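Local coordinates for ParB domain protein nuclease (Sulfolobus solfataricus, PDB 5K5D) that probably takes part in archaeal DNA segregation as a ParB-like partition protein and may have nuclease activity, at residues I123-A128 and T161-T166; E154-F159 and S169-E174; K45-P50 and K75-L80. The protein carries 4 engineered substitutions. One frame throughout, in Å; residues are numbered along the deposited sequence.

Interaction 1: residues I123-A128 and T161-T166; sequences IAKMQA and TLDDGT. Engineered in segment 123-128: M126 (natural residue Ile).
A salt bridge and adjoining side-chain packing join K125, near the C-terminal end of helix 109-128, to the turn linking strands 159-161 and 167-169 of a small antiparallel hairpin. The turn is built on an Asx turn: D164 OD2 accepts from the backbone N of T166, with an N-H...acceptor angle of 151° and the donor 59° out of the carboxylate plane. The OG1 of T166 donates to the other oxygen, OD1 of D164, so two bonds fix this carboxylate's rotation.

With CG beside its own backbone N (chi1 -55°) and the chain extended beyond, K125 passes its methylenes across D164, K125 CG lying 3.2 Å from D164 OD1, while L162 CD1 packs against K125 CG at 3.7 Å. D164 OD2 remains 4.6 Å from K125 NZ, too far for an ion pair, though near enough that its charge would probably add to the attraction. Nearer the helix backbone, A128 CB meets both branches of T166, and A124 CB approaches L162 CD1. The ion pair itself is made farther out, where the side chains of K125 and D163 cross at about a right angle and K125 NZ reaches the syn lone pair of D163 OD1 at 2.7 Å.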
ATOM      1  N   ILE B 123       0.291  10.564   0.096  1.00 35.41           N
ATOM      2  CA  ILE B 123       0.600  11.545   1.126  1.00 45.48           C
ATOM      3  C   ILE B 123       1.842  12.356   0.759  1.00 54.25           C
ATOM      4  O   ILE B 123       1.950  13.536   1.099  1.00 55.91           O
ATOM      5  CB  ILE B 123       0.813  10.872   2.500  1.00 47.54           C
ATOM      6  CG1 ILE B 123      -0.488  10.229   2.988  1.00 45.81           C
ATOM      7  CG2 ILE B 123       1.331  11.877   3.516  1.00 49.24           C
ATOM      8  CD1 ILE B 123      -1.593  11.213   3.242  1.00 47.26           C
ATOM      9  N   ALA B 124       2.775  11.722   0.059  1.00 57.50           N
ATOM     10  CA  ALA B 124       4.007  12.390  -0.345  1.00 58.57           C
ATOM     11  C   ALA B 124       3.714  13.517  -1.327  1.00 61.13           C
ATOM     12  O   ALA B 124       4.247  14.616  -1.196  1.00 66.70           O
ATOM     13  CB  ALA B 124       4.982  11.392  -0.952  1.00 54.69           C
ATOM     14  N   LYS B 125       2.859  13.237  -2.308  1.00 56.77           N
ATOM     15  CA  LYS B 125       2.465  14.233  -3.296  1.00 57.32           C
ATOM     16  C   LYS B 125       1.652  15.350  -2.648  1.00 68.56           C
ATOM     17  O   LYS B 125       1.728  16.506  -3.062  1.00 75.31           O
ATOM     18  CB  LYS B 125       1.656  13.580  -4.413  1.00 54.85           C
ATOM     19  CG  LYS B 125       2.356  12.418  -5.102  1.00 51.72           C
ATOM     20  CD  LYS B 125       1.455  11.827  -6.171  1.00 54.54           C
ATOM     21  CE  LYS B 125       2.120  10.687  -6.924  1.00 52.25           C
ATOM     22  NZ  LYS B 125       1.188  10.120  -7.939  1.00 45.73           N
HETATM   23  N   MSE B 126       0.874  14.993  -1.630  1.00 70.83           N
HETATM   24  CA  MSE B 126       0.072  15.959  -0.884  1.00 75.45           C
HETATM   25  C   MSE B 126       0.940  16.937  -0.096  1.00 74.39           C
HETATM   26  O   MSE B 126       0.484  18.008   0.302  1.00 74.82           O
HETATM   27  CB  MSE B 126      -0.874  15.234   0.079  1.00 79.90           C
HETATM   28  CG  MSE B 126      -2.082  14.585  -0.579  1.00 81.22           C
HETATM   29 SE   MSE B 126      -3.456  15.877  -1.084  1.00151.70          SE
HETATM   30  CE  MSE B 126      -3.565  15.476  -2.992  1.00 93.44           C
ATOM     31  N   GLN B 127       2.192  16.561   0.138  1.00 73.75           N
ATOM     32  CA  GLN B 127       3.104  17.399   0.904  1.00 79.28           C
ATOM     33  C   GLN B 127       4.058  18.169  -0.005  1.00 83.93           C
ATOM     34  O   GLN B 127       4.611  19.197   0.387  1.00 88.64           O
ATOM     35  CB  GLN B 127       3.889  16.552   1.907  1.00 79.19           C
ATOM     36  CG  GLN B 127       3.021  15.840   2.933  1.00 80.06           C
ATOM     37  CD  GLN B 127       3.829  14.962   3.872  1.00 84.21           C
ATOM     38  OE1 GLN B 127       5.040  14.799   3.703  1.00 86.66           O
ATOM     39  NE2 GLN B 127       3.162  14.390   4.870  1.00 83.59           N
ATOM     40  N   ALA B 128       4.252  17.665  -1.219  1.00 80.67           N
ATOM     41  CA  ALA B 128       5.059  18.363  -2.212  1.00 84.77           C
ATOM     42  C   ALA B 128       4.229  19.439  -2.909  1.00 92.23           C
ATOM     43  O   ALA B 128       4.768  20.308  -3.596  1.00 90.85           O
ATOM     44  CB  ALA B 128       5.621  17.381  -3.226  1.00 81.50           C
ATOM     45  N   THR B 161      11.436   9.593  -7.980  1.00 44.74           N
ATOM     46  CA  THR B 161      10.553  10.556  -8.625  1.00 47.01           C
ATOM     47  C   THR B 161       9.249   9.903  -9.051  1.00 48.56           C
ATOM     48  O   THR B 161       9.222   9.084  -9.967  1.00 50.53           O
ATOM     49  CB  THR B 161      11.220  11.203  -9.852  1.00 36.63           C
ATOM     50  OG1 THR B 161      12.412  11.884  -9.441  1.00 38.61           O
ATOM     51  CG2 THR B 161      10.272  12.199 -10.518  1.00 25.87           C
ATOM     52  N   LEU B 162       8.166  10.276  -8.379  1.00 53.95           N
ATOM     53  CA  LEU B 162       6.858   9.701  -8.661  1.00 51.66           C
ATOM     54  C   LEU B 162       6.331  10.210  -9.997  1.00 48.22           C
ATOM     55  O   LEU B 162       6.937  11.078 -10.623  1.00 46.68           O
ATOM     56  CB  LEU B 162       5.877  10.029  -7.535  1.00 50.84           C
ATOM     57  CG  LEU B 162       6.416   9.806  -6.118  1.00 47.33           C
ATOM     58  CD1 LEU B 162       5.393  10.232  -5.074  1.00 46.72           C
ATOM     59  CD2 LEU B 162       6.835   8.353  -5.910  1.00 43.26           C
ATOM     60  N   ASP B 163       5.197   9.670 -10.423  1.00 52.89           N
ATOM     61  CA  ASP B 163       4.641   9.990 -11.733  1.00 59.74           C
ATOM     62  C   ASP B 163       3.923  11.338 -11.749  1.00 61.72           C
ATOM     63  O   ASP B 163       2.906  11.499 -12.423  1.00 70.74           O
ATOM     64  CB  ASP B 163       3.676   8.889 -12.172  1.00 64.28           C
ATOM     65  CG  ASP B 163       2.422   8.843 -11.316  1.00 69.85           C
ATOM     66  OD1 ASP B 163       2.490   9.247 -10.135  1.00 63.62           O
ATOM     67  OD2 ASP B 163       1.367   8.409 -11.826  1.00 78.47           O
ATOM     68  N   ASP B 164       4.452  12.306 -11.009  1.00 57.53           N
ATOM     69  CA  ASP B 164       3.844  13.629 -10.944  1.00 59.09           C
ATOM     70  C   ASP B 164       4.913  14.691 -10.737  1.00 66.16           C
ATOM     71  O   ASP B 164       4.613  15.884 -10.678  1.00 68.73           O
ATOM     72  CB  ASP B 164       2.836  13.700  -9.797  1.00 53.97           C
ATOM     73  CG  ASP B 164       3.509  13.773  -8.442  1.00 55.12           C
ATOM     74  OD1 ASP B 164       2.973  14.459  -7.547  1.00 48.88           O
ATOM     75  OD2 ASP B 164       4.584  13.151  -8.276  1.00 60.39           O
ATOM     76  N   GLY B 165       6.161  14.251 -10.611  1.00 66.97           N
ATOM     77  CA  GLY B 165       7.272  15.160 -10.402  1.00 65.42           C
ATOM     78  C   GLY B 165       7.668  15.278  -8.943  1.00 65.19           C
ATOM     79  O   GLY B 165       8.730  15.813  -8.618  1.00 67.65           O
ATOM     80  N   THR B 166       6.811  14.785  -8.056  1.00 58.82           N
ATOM     81  CA  THR B 166       7.122  14.784  -6.633  1.00 54.71           C
ATOM     82  C   THR B 166       8.342  13.913  -6.381  1.00 54.10           C
ATOM     83  O   THR B 166       8.324  12.714  -6.664  1.00 59.33           O
ATOM     84  CB  THR B 166       5.940  14.253  -5.791  1.00 56.61           C
ATOM     85  OG1 THR B 166       4.840  15.169  -5.870  1.00 58.24           O
ATOM     86  CG2 THR B 166       6.346  14.091  -4.339  1.00 53.78           C
TER

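Interaction 2: residues E154-F159 and S169-E174; sequences EENEEF and SALEYE
S169 holds OG between its backbone N and carbonyl carbon (chi1 72°), where it can meet N156 and the start of helix 170-180 together; E155, with CG anti to its backbone N, sends an extended chain toward E174. The S169 hydroxyl donates to N156 OD1 at 2.7 Å, lying above the amide's carbonyl plane, 48° out of it. The same OG accepts from E172 N in an almost straight bond (177°) and, weakly, from L171 N. In return, E172 OE1 accepts from S169 N through its anti lone pair, at 2.8 Å. These reciprocal bonds make S169 the N-cap residue of a capping box. N156 also lays its amide against L171, N156 ND2 being 3.3 Å from L171 CD2. An alanine in place of N156 would probably leave the capping hydroxyl without this acceptor and open a gap beside the L171 methyl.

The backbone adds two weak bonds, L171 N to E155 O and A170 N to E158 O. Over one face of the F159 ring, offset toward its rim, sits S169 CB, a CH-pi contact 3.8 Å from the centroid. Farther along the helix, E155 OE2 and E174 OE2 are 2.5 Å apart, their side chains crossing at about a right angle; so close an approach suggests that one of the two acids probably holds a proton.

F159 and S169 also form an antiparallel, non-hydrogen-bonded pair between strands 159-161 and 167-169, so the hairpin closes directly onto the helix start. Helix 189-201 flanks the contact, touching E158 and E174, while Y173 faces helix 109-128 and hydrogen-bonds D121.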
ATOM      1  N   GLU B 154      22.978   9.552   4.563  1.00 88.89           N
ATOM      2  CA  GLU B 154      23.027   8.703   3.378  1.00 87.11           C
ATOM      3  C   GLU B 154      21.614   8.381   2.903  1.00 84.86           C
ATOM      4  O   GLU B 154      21.323   8.408   1.707  1.00 84.07           O
ATOM      5  CB  GLU B 154      23.773   7.403   3.686  1.00 89.71           C
ATOM      6  CG  GLU B 154      23.788   6.407   2.537  1.00 93.88           C
ATOM      7  CD  GLU B 154      23.708   4.967   3.011  1.00 96.78           C
ATOM      8  OE1 GLU B 154      23.392   4.749   4.200  1.00 94.26           O
ATOM      9  OE2 GLU B 154      23.958   4.054   2.195  1.00 99.59           O
ATOM     10  N   GLU B 155      20.742   8.078   3.857  1.00 83.17           N
ATOM     11  CA  GLU B 155      19.359   7.732   3.561  1.00 78.29           C
ATOM     12  C   GLU B 155      18.588   8.941   3.029  1.00 77.22           C
ATOM     13  O   GLU B 155      17.541   8.798   2.398  1.00 76.17           O
ATOM     14  CB  GLU B 155      18.693   7.166   4.815  1.00 76.22           C
ATOM     15  CG  GLU B 155      17.317   6.594   4.592  1.00 81.49           C
ATOM     16  CD  GLU B 155      16.823   5.826   5.796  1.00 86.57           C
ATOM     17  OE1 GLU B 155      17.584   4.975   6.304  1.00 89.05           O
ATOM     18  OE2 GLU B 155      15.684   6.083   6.242  1.00 85.85           O
ATOM     19  N   ASN B 156      19.118  10.132   3.287  1.00 73.78           N
ATOM     20  CA  ASN B 156      18.529  11.363   2.774  1.00 67.92           C
ATOM     21  C   ASN B 156      19.208  11.794   1.476  1.00 65.05           C
ATOM     22  O   ASN B 156      18.921  12.865   0.941  1.00 55.20           O
ATOM     23  CB  ASN B 156      18.623  12.479   3.819  1.00 70.77           C
ATOM     24  CG  ASN B 156      17.413  13.399   3.809  1.00 72.73           C
ATOM     25  OD1 ASN B 156      16.671  13.458   2.830  1.00 77.92           O
ATOM     26  ND2 ASN B 156      17.209  14.123   4.902  1.00 69.68           N
ATOM     27  N   GLU B 157      20.113  10.950   0.982  1.00 69.94           N
ATOM     28  CA  GLU B 157      20.837  11.217  -0.258  1.00 67.99           C
ATOM     29  C   GLU B 157      20.103  10.634  -1.459  1.00 63.26           C
ATOM     30  O   GLU B 157      20.100  11.219  -2.541  1.00 55.80           O
ATOM     31  CB  GLU B 157      22.250  10.623  -0.208  1.00 70.11           C
ATOM     32  CG  GLU B 157      23.119  11.106   0.942  1.00 73.99           C
ATOM     33  CD  GLU B 157      23.494  12.570   0.833  1.00 77.58           C
ATOM     34  OE1 GLU B 157      24.329  13.029   1.642  1.00 70.69           O
ATOM     35  OE2 GLU B 157      22.958  13.263  -0.057  1.00 85.39           O
ATOM     36  N   GLU B 158      19.499   9.466  -1.267  1.00 63.99           N
ATOM     37  CA  GLU B 158      18.797   8.791  -2.352  1.00 63.66           C
ATOM     38  C   GLU B 158      17.374   9.312  -2.483  1.00 61.09           C
ATOM     39  O   GLU B 158      16.716   9.609  -1.490  1.00 64.01           O
ATOM     40  CB  GLU B 158      18.789   7.277  -2.145  1.00 66.43           C
ATOM     41  CG  GLU B 158      20.168   6.658  -2.037  1.00 75.73           C
ATOM     42  CD  GLU B 158      20.688   6.645  -0.615  1.00 86.06           C
ATOM     43  OE1 GLU B 158      21.923   6.671  -0.430  1.00 92.46           O
ATOM     44  OE2 GLU B 158      19.857   6.602   0.317  1.00 86.53           O
ATOM     45  N   PHE B 159      16.909   9.415  -3.722  1.00 52.90           N
ATOM     46  CA  PHE B 159      15.598   9.974  -3.999  1.00 44.57           C
ATOM     47  C   PHE B 159      14.886   9.167  -5.074  1.00 38.41           C
ATOM     48  O   PHE B 159      15.516   8.454  -5.850  1.00 38.40           O
ATOM     49  CB  PHE B 159      15.730  11.435  -4.449  1.00 43.18           C
ATOM     50  CG  PHE B 159      16.246  12.357  -3.379  1.00 42.30           C
ATOM     51  CD1 PHE B 159      17.602  12.445  -3.112  1.00 42.85           C
ATOM     52  CD2 PHE B 159      15.372  13.140  -2.644  1.00 45.26           C
ATOM     53  CE1 PHE B 159      18.080  13.295  -2.128  1.00 43.98           C
ATOM     54  CE2 PHE B 159      15.844  13.992  -1.658  1.00 49.70           C
ATOM     55  CZ  PHE B 159      17.201  14.069  -1.401  1.00 46.61           C
ATOM     56  N   SER B 169      13.173  11.580  -0.549  1.00 44.01           N
ATOM     57  CA  SER B 169      14.272  10.727  -0.123  1.00 44.58           C
ATOM     58  C   SER B 169      13.753   9.542   0.682  1.00 45.30           C
ATOM     59  O   SER B 169      12.614   9.549   1.151  1.00 43.26           O
ATOM     60  CB  SER B 169      15.275  11.519   0.718  1.00 47.61           C
ATOM     61  OG  SER B 169      14.740  11.826   1.993  1.00 45.61           O
ATOM     62  N   ALA B 170      14.594   8.526   0.835  1.00 43.69           N
ATOM     63  CA  ALA B 170      14.235   7.347   1.612  1.00 41.22           C
ATOM     64  C   ALA B 170      13.891   7.741   3.037  1.00 50.28           C
ATOM     65  O   ALA B 170      13.091   7.079   3.701  1.00 51.87           O
ATOM     66  CB  ALA B 170      15.375   6.342   1.607  1.00 34.44           C
ATOM     67  N   LEU B 171      14.502   8.821   3.507  1.00 48.52           N
ATOM     68  CA  LEU B 171      14.294   9.258   4.879  1.00 50.93           C
ATOM     69  C   LEU B 171      12.909   9.862   5.052  1.00 41.28           C
ATOM     70  O   LEU B 171      12.156   9.464   5.937  1.00 45.74           O
ATOM     71  CB  LEU B 171      15.361  10.266   5.292  1.00 53.77           C
ATOM     72  CG  LEU B 171      15.323  10.682   6.762  1.00 50.92           C
ATOM     73  CD1 LEU B 171      15.496   9.469   7.667  1.00 43.77           C
ATOM     74  CD2 LEU B 171      16.394  11.724   7.040  1.00 55.67           C
ATOM     75  N   GLU B 172      12.578  10.824   4.198  1.00 41.11           N
ATOM     76  CA  GLU B 172      11.282  11.484   4.260  1.00 42.34           C
ATOM     77  C   GLU B 172      10.173  10.454   4.107  1.00 44.18           C
ATOM     78  O   GLU B 172       9.208  10.453   4.874  1.00 49.72           O
ATOM     79  CB  GLU B 172      11.176  12.556   3.175  1.00 43.40           C
ATOM     80  CG  GLU B 172      12.366  13.506   3.134  1.00 58.91           C
ATOM     81  CD  GLU B 172      12.350  14.421   1.920  1.00 70.59           C
ATOM     82  OE1 GLU B 172      12.699  13.951   0.815  1.00 61.33           O
ATOM     83  OE2 GLU B 172      11.993  15.610   2.069  1.00 80.70           O
ATOM     84  N   TYR B 173      10.320   9.570   3.122  1.00 42.81           N
ATOM     85  CA  TYR B 173       9.345   8.508   2.883  1.00 41.80           C
ATOM     86  C   TYR B 173       9.175   7.622   4.116  1.00 46.28           C
ATOM     87  O   TYR B 173       8.059   7.256   4.479  1.00 49.34           O
ATOM     88  CB  TYR B 173       9.748   7.653   1.681  1.00 35.53           C
ATOM     89  CG  TYR B 173       8.628   6.782   1.152  1.00 35.64           C
ATOM     90  CD1 TYR B 173       8.495   5.458   1.555  1.00 31.79           C
ATOM     91  CD2 TYR B 173       7.700   7.288   0.250  1.00 40.48           C
ATOM     92  CE1 TYR B 173       7.469   4.662   1.069  1.00 31.89           C
ATOM     93  CE2 TYR B 173       6.670   6.503  -0.239  1.00 39.75           C
ATOM     94  CZ  TYR B 173       6.560   5.193   0.173  1.00 40.20           C
ATOM     95  OH  TYR B 173       5.534   4.420  -0.317  1.00 41.61           O
ATOM     96  N   GLU B 174      10.287   7.276   4.754  1.00 41.56           N
ATOM     97  CA  GLU B 174      10.245   6.445   5.949  1.00 50.06           C
ATOM     98  C   GLU B 174       9.537   7.150   7.102  1.00 51.29           C
ATOM     99  O   GLU B 174       8.789   6.526   7.855  1.00 55.74           O
ATOM    100  CB  GLU B 174      11.656   6.042   6.376  1.00 54.87           C
ATOM    101  CG  GLU B 174      11.696   5.167   7.611  1.00 57.36           C
ATOM    102  CD  GLU B 174      13.112   4.891   8.075  1.00 69.62           C
ATOM    103  OE1 GLU B 174      13.370   4.981   9.295  1.00 79.51           O
ATOM    104  OE2 GLU B 174      13.967   4.584   7.217  1.00 64.51           O
TER

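Interaction 3: residues K45-P50 and K75-L80; sequences KSQIFP and KEVKIL
Q47 turns its side-chain amide against the backbone of K78 and bonds it twice. Q47 OE1 accepts from K78 N at 2.8 Å, with the donor in the carbonyl plane and on a lone pair; Q47 NE2 donates to K78 O at 3.1 Å, and that oxygen lies only 14° out of the Q47 amide plane. Both bonds therefore use the amide nearly flat, in the manner of a neighbouring strand. A weak third bond, from NE2 to F49 O, ties the amide back to its own loop.

V77 offers one branch to the Q47 amide: V77 CG2, anti to its backbone N, comes within 3.1 Å of Q47 OE1 and also meets NE2. K78 instead bends at each torsion beyond CB, and its CD lies 4.0 Å from Q47 CB. P50 rests its ring on the next part of the strand. Its CB lies against the K78 carbonyl, 3.5 Å from K78 O, while P50 CG meets L80 CG at 3.7 Å, the two side chains crossing obliquely.

L51, just after P50, takes up backbone hydrogen bonds with K78 and L80, and M69 of helix 63-71 touches both Q47 and V77. The Q47 amide thus extends the pairing of strand 76-82 just ahead of parallel strand 51-53, at the loop leading from helix 37-45 into the mixed sheet of the ParB-like N-terminal domain.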
ATOM      1  N   LYS B  45     -26.568 -10.763  10.598  1.00 91.55           N
ATOM      2  CA  LYS B  45     -26.802  -9.721  11.591  1.00 88.89           C
ATOM      3  C   LYS B  45     -26.803  -8.314  11.007  1.00 87.34           C
ATOM      4  O   LYS B  45     -26.638  -7.334  11.736  1.00 87.48           O
ATOM      5  CB  LYS B  45     -25.767  -9.824  12.712  1.00 83.56           C
ATOM      6  CG  LYS B  45     -24.430 -10.375  12.255  1.00 80.59           C
ATOM      7  CD  LYS B  45     -23.510 -10.626  13.435  1.00 80.98           C
ATOM      8  CE  LYS B  45     -22.242 -11.333  12.998  1.00 80.63           C
ATOM      9  NZ  LYS B  45     -21.563 -10.590  11.902  1.00 81.87           N
ATOM     10  N   SER B  46     -26.999  -8.220   9.697  1.00 83.58           N
ATOM     11  CA  SER B  46     -27.040  -6.926   9.029  1.00 75.51           C
ATOM     12  C   SER B  46     -25.749  -6.149   9.260  1.00 69.29           C
ATOM     13  O   SER B  46     -24.678  -6.735   9.450  1.00 65.27           O
ATOM     14  CB  SER B  46     -28.234  -6.107   9.521  1.00 73.36           C
ATOM     15  OG  SER B  46     -29.447  -6.819   9.352  1.00 74.03           O
ATOM     16  N   GLN B  47     -25.864  -4.826   9.249  1.00 65.18           N
ATOM     17  CA  GLN B  47     -24.711  -3.947   9.392  1.00 61.82           C
ATOM     18  C   GLN B  47     -24.231  -3.839  10.831  1.00 64.70           C
ATOM     19  O   GLN B  47     -24.859  -3.173  11.651  1.00 66.57           O
ATOM     20  CB  GLN B  47     -25.041  -2.553   8.866  1.00 59.08           C
ATOM     21  CG  GLN B  47     -24.311  -2.195   7.594  1.00 52.09           C
ATOM     22  CD  GLN B  47     -24.317  -0.704   7.329  1.00 48.48           C
ATOM     23  OE1 GLN B  47     -25.376  -0.088   7.179  1.00 44.67           O
ATOM     24  NE2 GLN B  47     -23.128  -0.112   7.277  1.00 42.64           N
ATOM     25  N   ILE B  48     -23.112  -4.491  11.129  1.00 68.05           N
ATOM     26  CA  ILE B  48     -22.486  -4.373  12.440  1.00 73.75           C
ATOM     27  C   ILE B  48     -21.708  -3.061  12.515  1.00 73.13           C
ATOM     28  O   ILE B  48     -21.802  -2.324  13.496  1.00 75.06           O
ATOM     29  CB  ILE B  48     -21.534  -5.550  12.717  1.00 80.44           C
ATOM     30  CG1 ILE B  48     -22.303  -6.873  12.718  1.00 83.42           C
ATOM     31  CG2 ILE B  48     -20.825  -5.356  14.048  1.00 84.39           C
ATOM     32  CD1 ILE B  48     -23.287  -7.011  13.863  1.00 81.92           C
ATOM     33  N   PHE B  49     -20.948  -2.777  11.461  1.00 66.89           N
ATOM     34  CA  PHE B  49     -20.144  -1.565  11.379  1.00 63.02           C
ATOM     35  C   PHE B  49     -20.642  -0.648  10.268  1.00 56.14           C
ATOM     36  O   PHE B  49     -21.039  -1.118   9.202  1.00 58.99           O
ATOM     37  CB  PHE B  49     -18.680  -1.924  11.127  1.00 70.81           C
ATOM     38  CG  PHE B  49     -18.022  -2.626  12.278  1.00 81.04           C
ATOM     39  CD1 PHE B  49     -18.146  -2.136  13.568  1.00 84.44           C
ATOM     40  CD2 PHE B  49     -17.285  -3.780  12.072  1.00 85.87           C
ATOM     41  CE1 PHE B  49     -17.541  -2.781  14.630  1.00 87.50           C
ATOM     42  CE2 PHE B  49     -16.680  -4.428  13.130  1.00 89.16           C
ATOM     43  CZ  PHE B  49     -16.808  -3.929  14.411  1.00 88.64           C
ATOM     44  N   PRO B  50     -20.624   0.670  10.515  1.00 55.59           N
ATOM     45  CA  PRO B  50     -21.051   1.634   9.497  1.00 48.97           C
ATOM     46  C   PRO B  50     -19.958   1.861   8.465  1.00 45.32           C
ATOM     47  O   PRO B  50     -18.788   1.575   8.728  1.00 45.40           O
ATOM     48  CB  PRO B  50     -21.279   2.908  10.306  1.00 45.95           C
ATOM     49  CG  PRO B  50     -20.316   2.798  11.437  1.00 49.42           C
ATOM     50  CD  PRO B  50     -20.240   1.330  11.776  1.00 57.14           C
ATOM     51  N   LYS B  75     -31.903  -1.123   1.727  1.00 53.68           N
ATOM     52  CA  LYS B  75     -32.449   0.126   1.205  1.00 58.60           C
ATOM     53  C   LYS B  75     -31.777   1.346   1.826  1.00 53.02           C
ATOM     54  O   LYS B  75     -31.853   2.450   1.289  1.00 50.66           O
ATOM     55  CB  LYS B  75     -33.964   0.189   1.426  1.00 64.67           C
ATOM     56  CG  LYS B  75     -34.747  -0.897   0.698  1.00 67.54           C
ATOM     57  CD  LYS B  75     -34.473  -0.860  -0.801  1.00 67.46           C
ATOM     58  CE  LYS B  75     -35.117  -2.040  -1.515  1.00 62.42           C
ATOM     59  NZ  LYS B  75     -34.832  -2.026  -2.977  1.00 60.61           N
ATOM     60  N   GLU B  76     -31.122   1.143   2.962  1.00 54.81           N
ATOM     61  CA  GLU B  76     -30.438   2.237   3.637  1.00 54.12           C
ATOM     62  C   GLU B  76     -29.262   1.729   4.455  1.00 45.96           C
ATOM     63  O   GLU B  76     -29.288   0.620   4.989  1.00 44.17           O
ATOM     64  CB  GLU B  76     -31.408   3.046   4.507  1.00 57.63           C
ATOM     65  CG  GLU B  76     -31.994   2.305   5.695  1.00 63.62           C
ATOM     66  CD  GLU B  76     -32.980   3.160   6.479  1.00 75.99           C
ATOM     67  OE1 GLU B  76     -33.660   4.010   5.862  1.00 74.06           O
ATOM     68  OE2 GLU B  76     -33.069   2.988   7.713  1.00 86.01           O
ATOM     69  N   VAL B  77     -28.224   2.548   4.546  1.00 41.87           N
ATOM     70  CA  VAL B  77     -26.990   2.115   5.179  1.00 46.79           C
ATOM     71  C   VAL B  77     -26.496   3.109   6.227  1.00 45.58           C
ATOM     72  O   VAL B  77     -26.506   4.322   6.011  1.00 51.22           O
ATOM     73  CB  VAL B  77     -25.891   1.824   4.121  1.00 49.02           C
ATOM     74  CG1 VAL B  77     -25.879   2.898   3.048  1.00 48.05           C
ATOM     75  CG2 VAL B  77     -24.525   1.680   4.776  1.00 52.43           C
ATOM     76  N   LYS B  78     -26.088   2.575   7.372  1.00 42.98           N
ATOM     77  CA  LYS B  78     -25.501   3.370   8.438  1.00 40.23           C
ATOM     78  C   LYS B  78     -24.107   3.808   8.006  1.00 39.98           C
ATOM     79  O   LYS B  78     -23.324   2.999   7.509  1.00 37.30           O
ATOM     80  CB  LYS B  78     -25.417   2.539   9.721  1.00 42.05           C
ATOM     81  CG  LYS B  78     -26.754   1.966  10.182  1.00 48.86           C
ATOM     82  CD  LYS B  78     -26.618   0.556  10.773  1.00 51.84           C
ATOM     83  CE  LYS B  78     -25.866   0.541  12.095  1.00 52.17           C
ATOM     84  NZ  LYS B  78     -24.408   0.816  11.932  1.00 56.58           N
ATOM     85  N   ILE B  79     -23.798   5.088   8.186  1.00 39.37           N
ATOM     86  CA  ILE B  79     -22.484   5.598   7.820  1.00 34.96           C
ATOM     87  C   ILE B  79     -21.878   6.512   8.884  1.00 41.95           C
ATOM     88  O   ILE B  79     -22.560   6.973   9.805  1.00 31.15           O
ATOM     89  CB  ILE B  79     -22.515   6.364   6.475  1.00 33.57           C
ATOM     90  CG1 ILE B  79     -23.320   7.660   6.604  1.00 38.33           C
ATOM     91  CG2 ILE B  79     -23.070   5.485   5.368  1.00 35.31           C
ATOM     92  CD1 ILE B  79     -23.273   8.539   5.359  1.00 32.67           C
ATOM     93  N   LEU B  80     -20.578   6.750   8.752  1.00 44.95           N
ATOM     94  CA  LEU B  80     -19.916   7.804   9.499  1.00 47.13           C
ATOM     95  C   LEU B  80     -19.581   8.924   8.518  1.00 50.89           C
ATOM     96  O   LEU B  80     -18.653   8.801   7.713  1.00 51.63           O
ATOM     97  CB  LEU B  80     -18.648   7.286  10.179  1.00 41.24           C
ATOM     98  CG  LEU B  80     -18.831   6.150  11.187  1.00 44.41           C
ATOM     99  CD1 LEU B  80     -17.520   5.839  11.900  1.00 47.84           C
ATOM    100  CD2 LEU B  80     -19.912   6.493  12.195  1.00 38.33           C
TER

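Overall arrangement
Interaction 3 comes first along the chain and is complete before interaction 1 opens. It belongs to the mixed sheet of the ParB-like N-terminal domain, its centre about 35 Å from that of interaction 1 and about 42 Å from that of interaction 2, with no touch to either. Interactions 1 and 2 have centres about 14 Å apart, and their segments alternate in the sequence: 123-128, 154-159, 161-166, 169-174. Interaction 1 ties the turn of hairpin 159-161/167-169 to helix 109-128; interaction 2 packs the segment leading into it, 154-159, against the start of helix 170-180, which follows directly. The hairpin thus sits between two helices, away from the N-terminal sheet.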